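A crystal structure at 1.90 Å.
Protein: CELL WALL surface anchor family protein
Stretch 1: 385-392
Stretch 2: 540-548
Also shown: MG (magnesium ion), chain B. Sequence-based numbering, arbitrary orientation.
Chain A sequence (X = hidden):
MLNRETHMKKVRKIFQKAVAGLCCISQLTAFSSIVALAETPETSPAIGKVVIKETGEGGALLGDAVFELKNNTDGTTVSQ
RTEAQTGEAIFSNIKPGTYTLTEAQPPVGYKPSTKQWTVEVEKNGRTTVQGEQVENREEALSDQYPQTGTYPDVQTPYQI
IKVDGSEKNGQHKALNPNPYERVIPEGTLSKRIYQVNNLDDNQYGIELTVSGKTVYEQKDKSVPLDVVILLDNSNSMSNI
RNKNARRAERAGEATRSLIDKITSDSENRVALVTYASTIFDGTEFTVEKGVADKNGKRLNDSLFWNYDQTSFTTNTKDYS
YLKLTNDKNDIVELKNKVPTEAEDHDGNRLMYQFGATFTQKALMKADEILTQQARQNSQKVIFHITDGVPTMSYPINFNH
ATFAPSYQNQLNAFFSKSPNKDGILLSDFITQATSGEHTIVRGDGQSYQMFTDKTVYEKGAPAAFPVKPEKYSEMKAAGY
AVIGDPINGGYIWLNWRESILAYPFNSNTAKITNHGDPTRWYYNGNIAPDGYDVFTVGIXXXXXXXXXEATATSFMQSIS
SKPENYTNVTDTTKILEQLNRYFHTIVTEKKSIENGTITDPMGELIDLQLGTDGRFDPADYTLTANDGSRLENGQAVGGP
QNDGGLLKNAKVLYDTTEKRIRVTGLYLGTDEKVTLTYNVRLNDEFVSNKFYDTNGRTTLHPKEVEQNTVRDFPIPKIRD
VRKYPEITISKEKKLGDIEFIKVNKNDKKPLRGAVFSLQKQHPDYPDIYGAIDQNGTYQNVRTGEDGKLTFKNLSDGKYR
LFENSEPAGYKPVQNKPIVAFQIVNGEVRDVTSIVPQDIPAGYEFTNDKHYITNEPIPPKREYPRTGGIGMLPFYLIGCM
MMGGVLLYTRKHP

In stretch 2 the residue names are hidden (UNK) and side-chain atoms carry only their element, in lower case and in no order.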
# COMPACT_ATOMS: atom_id res chain seq x y z
N ILE A 385 -27.23 26.82 -1.35
CA ILE A 385 -27.80 25.95 -0.35
C ILE A 385 -28.37 26.88 0.73
O ILE A 385 -27.64 27.70 1.34
CB ILE A 385 -26.75 25.02 0.27
CG1 ILE A 385 -26.24 24.04 -0.79
CG2 ILE A 385 -27.28 24.26 1.54
CD1 ILE A 385 -24.77 23.62 -0.51
N THR A 386 -29.67 26.75 0.99
CA THR A 386 -30.22 27.63 2.03
C THR A 386 -31.30 26.90 2.86
O THR A 386 -31.91 25.94 2.34
CB THR A 386 -30.78 28.91 1.37
OG1 THR A 386 -31.54 29.67 2.31
CG2 THR A 386 -31.61 28.62 0.15
N ASP A 387 -31.56 27.38 4.08
CA ASP A 387 -32.68 26.79 4.84
C ASP A 387 -33.73 27.85 5.18
O ASP A 387 -34.51 27.69 6.11
CB ASP A 387 -32.22 26.04 6.09
CG ASP A 387 -31.91 26.98 7.23
OD1 ASP A 387 -31.70 28.19 7.01
OD2 ASP A 387 -31.77 26.51 8.37
N GLY A 388 -33.77 28.96 4.46
CA GLY A 388 -34.82 29.94 4.76
C GLY A 388 -34.98 31.09 3.79
O GLY A 388 -34.07 31.47 3.06
N VAL A 389 -36.19 31.60 3.76
CA VAL A 389 -36.52 32.79 3.00
C VAL A 389 -35.85 34.04 3.57
O VAL A 389 -35.51 34.04 4.75
CB VAL A 389 -38.06 32.94 2.89
CG1 VAL A 389 -38.71 31.68 2.25
CG2 VAL A 389 -38.70 33.23 4.24
N PRO A 390 -35.68 35.07 2.74
CA PRO A 390 -34.94 36.26 3.19
C PRO A 390 -35.70 37.00 4.30
O PRO A 390 -36.92 37.05 4.33
CB PRO A 390 -34.84 37.16 1.93
CG PRO A 390 -35.92 36.67 0.94
CD PRO A 390 -36.09 35.17 1.31
N THR A 391 -34.95 37.62 5.21
CA THR A 391 -35.51 38.35 6.31
C THR A 391 -34.77 39.69 6.42
O THR A 391 -34.97 40.42 7.40
CB THR A 391 -35.43 37.58 7.65
OG1 THR A 391 -34.08 37.20 7.90
CG2 THR A 391 -36.35 36.30 7.71
N MET A 392 -33.95 40.00 5.41
CA MET A 392 -33.29 41.25 5.20
C MET A 392 -33.19 41.54 3.69
O MET A 392 -33.13 40.60 2.90
CB MET A 392 -31.84 41.14 5.74
CG MET A 392 -31.92 41.05 7.26
SD MET A 392 -30.28 40.90 8.06
CE MET A 392 -29.64 42.56 7.90
N UNK A 540 -35.63 22.07 4.29
CA UNK A 540 -36.77 22.18 5.20
C UNK A 540 -37.46 23.52 5.05
O UNK A 540 -38.07 24.01 6.01
N UNK A 541 -37.45 24.12 3.86
CA UNK A 541 -38.04 25.46 3.71
C UNK A 541 -39.55 25.45 3.82
O UNK A 541 -40.18 24.66 3.09
c UNK A 541 -35.37 27.11 2.52
c UNK A 541 -38.22 27.61 2.23
c UNK A 541 -37.70 26.11 2.35
c UNK A 541 -36.20 25.99 2.17
N UNK A 542 -40.12 26.26 4.71
CA UNK A 542 -41.58 26.26 4.86
C UNK A 542 -42.11 27.69 5.01
O UNK A 542 -43.30 27.92 5.21
c UNK A 542 -41.40 25.84 7.39
n UNK A 542 -41.51 24.99 8.42
o UNK A 542 -40.80 26.92 7.50
c UNK A 542 -42.02 25.38 6.06
N UNK A 543 -41.22 28.66 4.91
CA UNK A 543 -41.65 30.05 4.93
C UNK A 543 -41.49 30.77 6.27
O UNK A 543 -41.64 32.00 6.31
N UNK A 544 -41.13 30.05 7.34
CA UNK A 544 -40.86 30.64 8.63
C UNK A 544 -39.62 31.49 8.48
O UNK A 544 -38.67 31.10 7.81
c UNK A 544 -41.81 28.85 10.18
o UNK A 544 -41.68 27.79 10.84
o UNK A 544 -42.95 29.34 9.91
c UNK A 544 -40.56 29.54 9.67
N UNK A 545 -39.61 32.67 9.08
CA UNK A 545 -40.74 33.31 9.74
C UNK A 545 -41.48 34.29 8.80
O UNK A 545 -40.82 35.06 8.10
c UNK A 545 -40.03 34.11 10.85
c UNK A 545 -38.70 34.50 10.21
c UNK A 545 -38.34 33.41 9.25
N UNK A 546 -42.82 34.30 8.86
CA UNK A 546 -43.59 35.38 8.25
C UNK A 546 -44.31 34.92 6.98
O UNK A 546 -45.17 35.64 6.47
N UNK A 547 -43.98 33.76 6.41
CA UNK A 547 -44.79 33.40 5.26
C UNK A 547 -45.12 31.91 5.19
O UNK A 547 -44.89 31.20 6.16
o UNK A 547 -45.15 33.85 2.86
c UNK A 547 -42.97 33.18 3.48
c UNK A 547 -44.19 33.97 3.92
N UNK A 548 -45.64 31.44 4.06
CA UNK A 548 -46.02 30.02 3.93
C UNK A 548 -45.22 29.23 2.89
O UNK A 548 -44.35 29.80 2.23
o UNK A 548 -49.18 30.69 2.24
o UNK A 548 -47.16 30.80 1.48
c UNK A 548 -47.53 29.92 3.71
c UNK A 548 -47.96 30.50 2.38
MG MG B . -32.02 30.00 8.20
O HOH W 1 -37.76 27.37 6.77
O HOH W 2 -34.04 29.41 8.20
O HOH W 3 -38.33 29.67 5.43
O HOH W 4 -36.14 32.36 6.88
O HOH W 5 -32.61 31.47 9.47
O HOH W 6 -31.96 31.08 6.41

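Position 540 has no side-chain atoms, and its backbone runs at a phi of 64°, a value that by itself favours glycine: G540. Position 541 carries four carbons, forked at the first, with one arm two carbons long. The end of that longer arm lies 3.1 Å from G388 N, a close approach of carbon to backbone, and 3.2 Å from D387 C. This is the beta-branched isoleucine, I541, and the terminal carbon is CD1; chi1 is m, while chi2, at -97°, lies between wells. Its shorter branch, CG2, meets V389 CG1 at 4.1 Å.

At 542 two carbons are followed by one oxygen and one nitrogen on the second, a carboxamide that does not touch stretch 1. The residue is N542, and its OD1 accepts a hydrogen bond from the backbone N of position 544 (3.2 Å). Position 543 again lacks side-chain atoms. With phi/psi of 100/-8, a CB would be jammed against the preceding carbonyl and would stand 2.6 Å from the backbone O of position 548, so only glycine fits: G543. Its carbonyl O lies 3.8 Å from V389 CG2.

Position 544 has two carbons, the second bearing two oxygens, and CB points away from stretch 1; this carboxylate is D544. At 545 three carbons close a ring onto the backbone N, after a cis peptide bond. The ring identifies P545, whose CD packs 3.8 Å from T391 CG2.

Position 546 is bare, and its phi/psi of 107/-13 would jam a CB against the carbonyl before it: G546. Position 547 shows one carbon carrying an oxygen and a methyl, hence T547; its CG2 lies 4.3 Å from V389 CG2, and its N donates to G543 O (2.9 Å), closing a turn. At 548 two carbons end in two oxygens and remain clear of stretch 1. This is D548, the N-cap residue of the helix that follows.

No direct hydrogen bond joins the stretches. Instead, V389 points its side chain toward the loop and packs against I541, G543 and T547, while I541 reaches over the backbone of D387 and G388. Water completes the join: water 4 donates to V389 O (2.8 Å) and D544 O (3.0 Å), and water 3 donates to D544 O (2.8 Å) while accepting weak bonds from V389 N (3.3 Å) and G543 N (3.1 Å). On stretch 1, D387 OD1 binds the magnesium ion at 2.2 Å, and G388 N donates to T386 OG1 (3.2 Å), bracing the segment on which I541 rests.

Stretch 2, residues 540-548: GINGDPGTD
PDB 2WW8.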